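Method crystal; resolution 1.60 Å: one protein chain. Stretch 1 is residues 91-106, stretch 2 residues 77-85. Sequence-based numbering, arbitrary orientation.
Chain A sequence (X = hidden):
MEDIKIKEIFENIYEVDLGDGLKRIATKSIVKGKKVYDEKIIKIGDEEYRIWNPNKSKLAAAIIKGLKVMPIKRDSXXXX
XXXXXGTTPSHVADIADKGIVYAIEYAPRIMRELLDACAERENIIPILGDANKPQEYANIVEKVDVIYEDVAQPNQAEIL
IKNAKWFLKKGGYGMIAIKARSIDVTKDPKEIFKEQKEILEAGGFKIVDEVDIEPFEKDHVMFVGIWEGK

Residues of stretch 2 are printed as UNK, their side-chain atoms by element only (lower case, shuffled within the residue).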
# COMPACT_ATOMS: atom_id res chain seq x y z
N HIS A 91 5.24 4.98 5.09
CA HIS A 91 6.26 4.06 4.59
C HIS A 91 6.36 4.08 3.07
O HIS A 91 7.45 3.96 2.52
CB HIS A 91 6.02 2.64 5.09
CG HIS A 91 6.41 2.42 6.52
ND1 HIS A 91 5.50 2.39 7.56
CD2 HIS A 91 7.63 2.23 7.09
CE1 HIS A 91 6.14 2.18 8.70
NE2 HIS A 91 7.43 2.08 8.44
N VAL A 92 5.22 4.23 2.40
CA VAL A 92 5.20 4.28 0.94
C VAL A 92 5.94 5.55 0.49
O VAL A 92 6.65 5.54 -0.51
CB VAL A 92 3.76 4.27 0.38
CG1 VAL A 92 3.76 4.56 -1.11
CG2 VAL A 92 3.10 2.92 0.65
N ALA A 93 5.79 6.63 1.27
CA ALA A 93 6.44 7.91 0.98
C ALA A 93 7.96 7.79 1.16
O ALA A 93 8.73 8.45 0.46
CB ALA A 93 5.89 8.99 1.89
N ASP A 94 8.38 6.95 2.11
CA ASP A 94 9.80 6.71 2.35
C ASP A 94 10.39 6.01 1.14
O ASP A 94 11.48 6.35 0.68
CB ASP A 94 10.00 5.82 3.57
CG ASP A 94 9.82 6.56 4.88
OD1 ASP A 94 9.74 7.81 4.88
OD2 ASP A 94 9.76 5.88 5.93
N ILE A 95 9.68 5.00 0.64
CA ILE A 95 10.12 4.22 -0.52
C ILE A 95 10.21 5.10 -1.76
O ILE A 95 11.26 5.19 -2.39
CB ILE A 95 9.14 3.04 -0.80
CG1 ILE A 95 9.05 2.14 0.43
CG2 ILE A 95 9.60 2.24 -2.02
CD1 ILE A 95 7.84 1.23 0.42
N ALA A 96 9.09 5.74 -2.11
CA ALA A 96 9.03 6.61 -3.27
C ALA A 96 9.47 8.04 -2.92
O ALA A 96 8.73 9.01 -3.11
CB ALA A 96 7.63 6.60 -3.84
N ASP A 97 10.70 8.16 -2.41
CA ASP A 97 11.25 9.46 -2.02
C ASP A 97 11.49 10.40 -3.19
O ASP A 97 11.59 11.62 -3.00
CB ASP A 97 12.53 9.27 -1.19
CG ASP A 97 13.65 8.57 -1.96
OD1 ASP A 97 13.39 7.55 -2.63
OD2 ASP A 97 14.80 9.04 -1.88
N LYS A 98 11.58 9.85 -4.39
CA LYS A 98 11.77 10.63 -5.61
C LYS A 98 10.46 10.67 -6.40
O LYS A 98 10.42 11.09 -7.56
CB LYS A 98 12.87 10.01 -6.49
CG LYS A 98 14.23 9.82 -5.83
CD LYS A 98 14.98 11.12 -5.66
CE LYS A 98 14.59 11.85 -4.38
NZ LYS A 98 15.28 13.17 -4.25
N GLY A 99 9.38 10.21 -5.76
CA GLY A 99 8.07 10.18 -6.40
C GLY A 99 6.99 10.96 -5.68
O GLY A 99 7.27 11.90 -4.93
N ILE A 100 5.74 10.57 -5.91
CA ILE A 100 4.58 11.24 -5.32
C ILE A 100 3.51 10.24 -4.91
O ILE A 100 3.32 9.21 -5.56
CB ILE A 100 3.93 12.25 -6.31
CG1 ILE A 100 4.90 13.39 -6.61
CG2 ILE A 100 2.66 12.85 -5.73
CD1 ILE A 100 4.37 14.37 -7.62
N VAL A 101 2.81 10.55 -3.82
CA VAL A 101 1.73 9.71 -3.33
C VAL A 101 0.46 10.55 -3.15
O VAL A 101 0.43 11.46 -2.31
CB VAL A 101 2.07 9.07 -1.97
CG1 VAL A 101 0.98 8.10 -1.57
CG2 VAL A 101 3.41 8.36 -2.05
N TYR A 102 -0.54 10.29 -3.98
CA TYR A 102 -1.81 11.00 -3.90
C TYR A 102 -2.68 10.20 -2.94
O TYR A 102 -3.02 9.04 -3.21
CB TYR A 102 -2.50 11.06 -5.26
CG TYR A 102 -1.69 11.76 -6.33
CD1 TYR A 102 -1.63 13.15 -6.38
CD2 TYR A 102 -1.01 11.03 -7.30
CE1 TYR A 102 -0.90 13.80 -7.37
CE2 TYR A 102 -0.28 11.67 -8.29
CZ TYR A 102 -0.23 13.05 -8.32
OH TYR A 102 0.51 13.68 -9.30
N ALA A 103 -3.03 10.81 -1.81
CA ALA A 103 -3.85 10.14 -0.81
C ALA A 103 -5.30 10.62 -0.86
O ALA A 103 -5.61 11.75 -0.48
CB ALA A 103 -3.27 10.38 0.58
N ILE A 104 -6.19 9.74 -1.32
CA ILE A 104 -7.62 10.05 -1.42
C ILE A 104 -8.37 9.65 -0.15
O ILE A 104 -8.35 8.49 0.24
CB ILE A 104 -8.28 9.32 -2.63
CG1 ILE A 104 -7.42 9.47 -3.90
CG2 ILE A 104 -9.70 9.83 -2.86
CD1 ILE A 104 -7.19 10.89 -4.35
N GLU A 105 -9.01 10.63 0.49
CA GLU A 105 -9.79 10.38 1.70
C GLU A 105 -11.13 11.13 1.62
O GLU A 105 -11.17 12.29 1.21
CB GLU A 105 -9.03 10.83 2.96
CG GLU A 105 -7.70 10.13 3.21
CD GLU A 105 -7.81 8.61 3.33
OE1 GLU A 105 -8.92 8.09 3.57
OE2 GLU A 105 -6.78 7.94 3.17
N TYR A 106 -12.21 10.45 2.01
CA TYR A 106 -13.54 11.05 1.97
C TYR A 106 -13.89 11.91 3.19
O TYR A 106 -14.40 13.02 3.05
CB TYR A 106 -14.60 9.96 1.79
CG TYR A 106 -16.01 10.50 1.72
CD1 TYR A 106 -16.51 11.04 0.53
CD2 TYR A 106 -16.83 10.53 2.85
CE1 TYR A 106 -17.79 11.59 0.48
CE2 TYR A 106 -18.11 11.08 2.81
CZ TYR A 106 -18.58 11.61 1.61
OH TYR A 106 -19.84 12.17 1.56
N UNK A 77 4.87 7.19 -8.97
CA UNK A 77 3.80 8.11 -8.64
C UNK A 77 2.68 7.13 -8.33
O UNK A 77 2.35 6.27 -9.15
c UNK A 77 3.41 11.84 -11.31
n UNK A 77 3.31 12.66 -12.56
c UNK A 77 3.46 9.02 -9.82
c UNK A 77 4.39 10.69 -11.49
c UNK A 77 4.62 9.94 -10.19
N UNK A 78 2.19 7.16 -7.10
CA UNK A 78 1.14 6.24 -6.71
C UNK A 78 -0.13 6.89 -6.19
O UNK A 78 -0.10 7.94 -5.54
c UNK A 78 0.82 5.07 -4.45
c UNK A 78 1.14 3.91 -3.55
c UNK A 78 1.66 5.12 -5.72
c UNK A 78 3.16 5.27 -5.41
N UNK A 79 -1.26 6.26 -6.53
CA UNK A 79 -2.57 6.70 -6.10
C UNK A 79 -2.97 5.80 -4.93
O UNK A 79 -3.13 4.59 -5.09
c UNK A 79 -5.01 7.04 -6.97
c UNK A 79 -5.03 8.54 -6.63
c UNK A 79 -3.58 6.56 -7.24
c UNK A 79 -5.86 6.76 -8.19
N UNK A 80 -3.07 6.39 -3.74
CA UNK A 80 -3.41 5.67 -2.52
C UNK A 80 -4.90 5.85 -2.20
O UNK A 80 -5.37 6.97 -1.98
c UNK A 80 -1.54 4.46 0.22
c UNK A 80 -2.54 6.17 -1.36
c UNK A 80 -1.60 3.63 1.35
o UNK A 80 -2.80 2.84 3.26
c UNK A 80 -2.73 3.66 2.16
c UNK A 80 -2.60 5.31 -0.11
c UNK A 80 -3.72 5.31 0.72
c UNK A 80 -3.79 4.50 1.85
N UNK A 81 -5.62 4.73 -2.17
CA UNK A 81 -7.05 4.75 -1.88
C UNK A 81 -7.35 3.96 -0.61
O UNK A 81 -6.87 2.84 -0.43
c UNK A 81 -7.47 4.63 -4.47
c UNK A 81 -8.11 3.74 -5.52
c UNK A 81 -7.82 4.13 -3.06
c UNK A 81 -7.92 6.07 -4.64
N UNK A 82 -8.13 4.56 0.29
CA UNK A 82 -8.48 3.87 1.53
C UNK A 82 -8.17 4.65 2.79
O UNK A 82 -7.19 5.39 2.85
N UNK A 83 -9.02 4.45 3.80
CA UNK A 83 -8.87 5.11 5.10
C UNK A 83 -7.54 4.78 5.76
O UNK A 83 -7.11 3.63 5.77
c UNK A 83 -10.02 4.72 6.03
N UNK A 84 -6.90 5.80 6.30
CA UNK A 84 -5.61 5.61 6.96
C UNK A 84 -5.30 6.74 7.92
O UNK A 84 -5.69 7.89 7.70
c UNK A 84 -4.49 5.50 5.92
o UNK A 84 -3.22 5.34 6.55
N UNK A 85 -4.60 6.38 9.00
CA UNK A 85 -4.17 7.34 10.01
C UNK A 85 -2.73 7.76 9.69
O UNK A 85 -2.10 8.50 10.46
c UNK A 85 -4.26 6.71 11.40

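Position 77 carries four carbons in a row ending in a nitrogen. The end of the chain approaches Tyr 102: its last carbon lies 4.0 Å from Tyr 102 OH. The backbone pairs with Ile 100, and the CA at 77 makes a CA-H...O contact of 3.3 Å with Ile 100 O. An unbranched four-carbon chain with a terminal nitrogen is lysine. The amine of Lys 77 is satisfied elsewhere in the structure.

Position 78 has four carbons, forked at the first, with one arm two carbons long. The end of the long arm is 3.6 Å from Val 92 CG1, on the helix. The backbone N at 78 donates to Ile 100 O at 2.8 Å, and the O at 78 accepts from Tyr 102 N at 2.9 Å. A fork at CB with unequal arms is isoleucine. Ile 78 CG1 lies 4.2 Å from Val 101 CG1. Its chi1 of 126° falls between the usual wells.

Position 79 also has four carbons, but the fork is at the second. One tip lies 3.8 Å from Tyr 102 CB and 3.7 Å from Ile 104 CG1. The late fork gives leucine. The tip in question is Leu 79 CD1, which touches both neighbours on its side of the sheet.

Position 80 shows one carbon, then a ring of six carbons bearing one oxygen. Its CB packs 4.0 Å from Val 101 CG1, while the end of the side chain leads away from stretch 1. Its backbone N donates to Tyr 102 O at 2.7 Å, and its O accepts from Ile 104 N at 3.0 Å. The hydroxylated ring is tyrosine. Tyr 80 is on the same face of the sheet as Ile 78.

Position 81 has four carbons, again forked at the second. One tip lies 3.5 Å from Ile 104 CG1. This is leucine, and the touching atom is Leu 81 CD2.

Position 82 has no side-chain atoms, so it is glycine. Its phi/psi of 126/147 would jam a CB against the preceding carbonyl oxygen. Gly 82 O is 2.6 Å from Glu 105 OE2.

Position 83 has a single carbon, pointing away from stretch 1. It is alanine. Ala 83 CA lies 3.4 Å from Glu 105 OE1.

Position 84 has one carbon and then one oxygen. The carbon is 4.3 Å from Glu 105 OE2. It is serine, and its hydroxyl bonds to a residue just outside the stretches.

Position 85 has one carbon, pointing away and touching nothing on stretch 1. It is alanine.

The contact is a parallel strand pairing. Four backbone hydrogen bonds join the strands, with Ile 78 and Tyr 80 each donating and accepting. Side chains alternate between two faces. Lys 77, Leu 79 and Leu 81 share one with Ile 100, Tyr 102 and Ile 104. Ile 78 and Tyr 80 share the other with Val 101 and Ala 103, and Val 92 reaches Ile 78 from the helix. The side chain of Glu 105 extends the contact to Gly 82, Ala 83 and Ser 84.

Stretch 2 (77-85) KILYLGASA
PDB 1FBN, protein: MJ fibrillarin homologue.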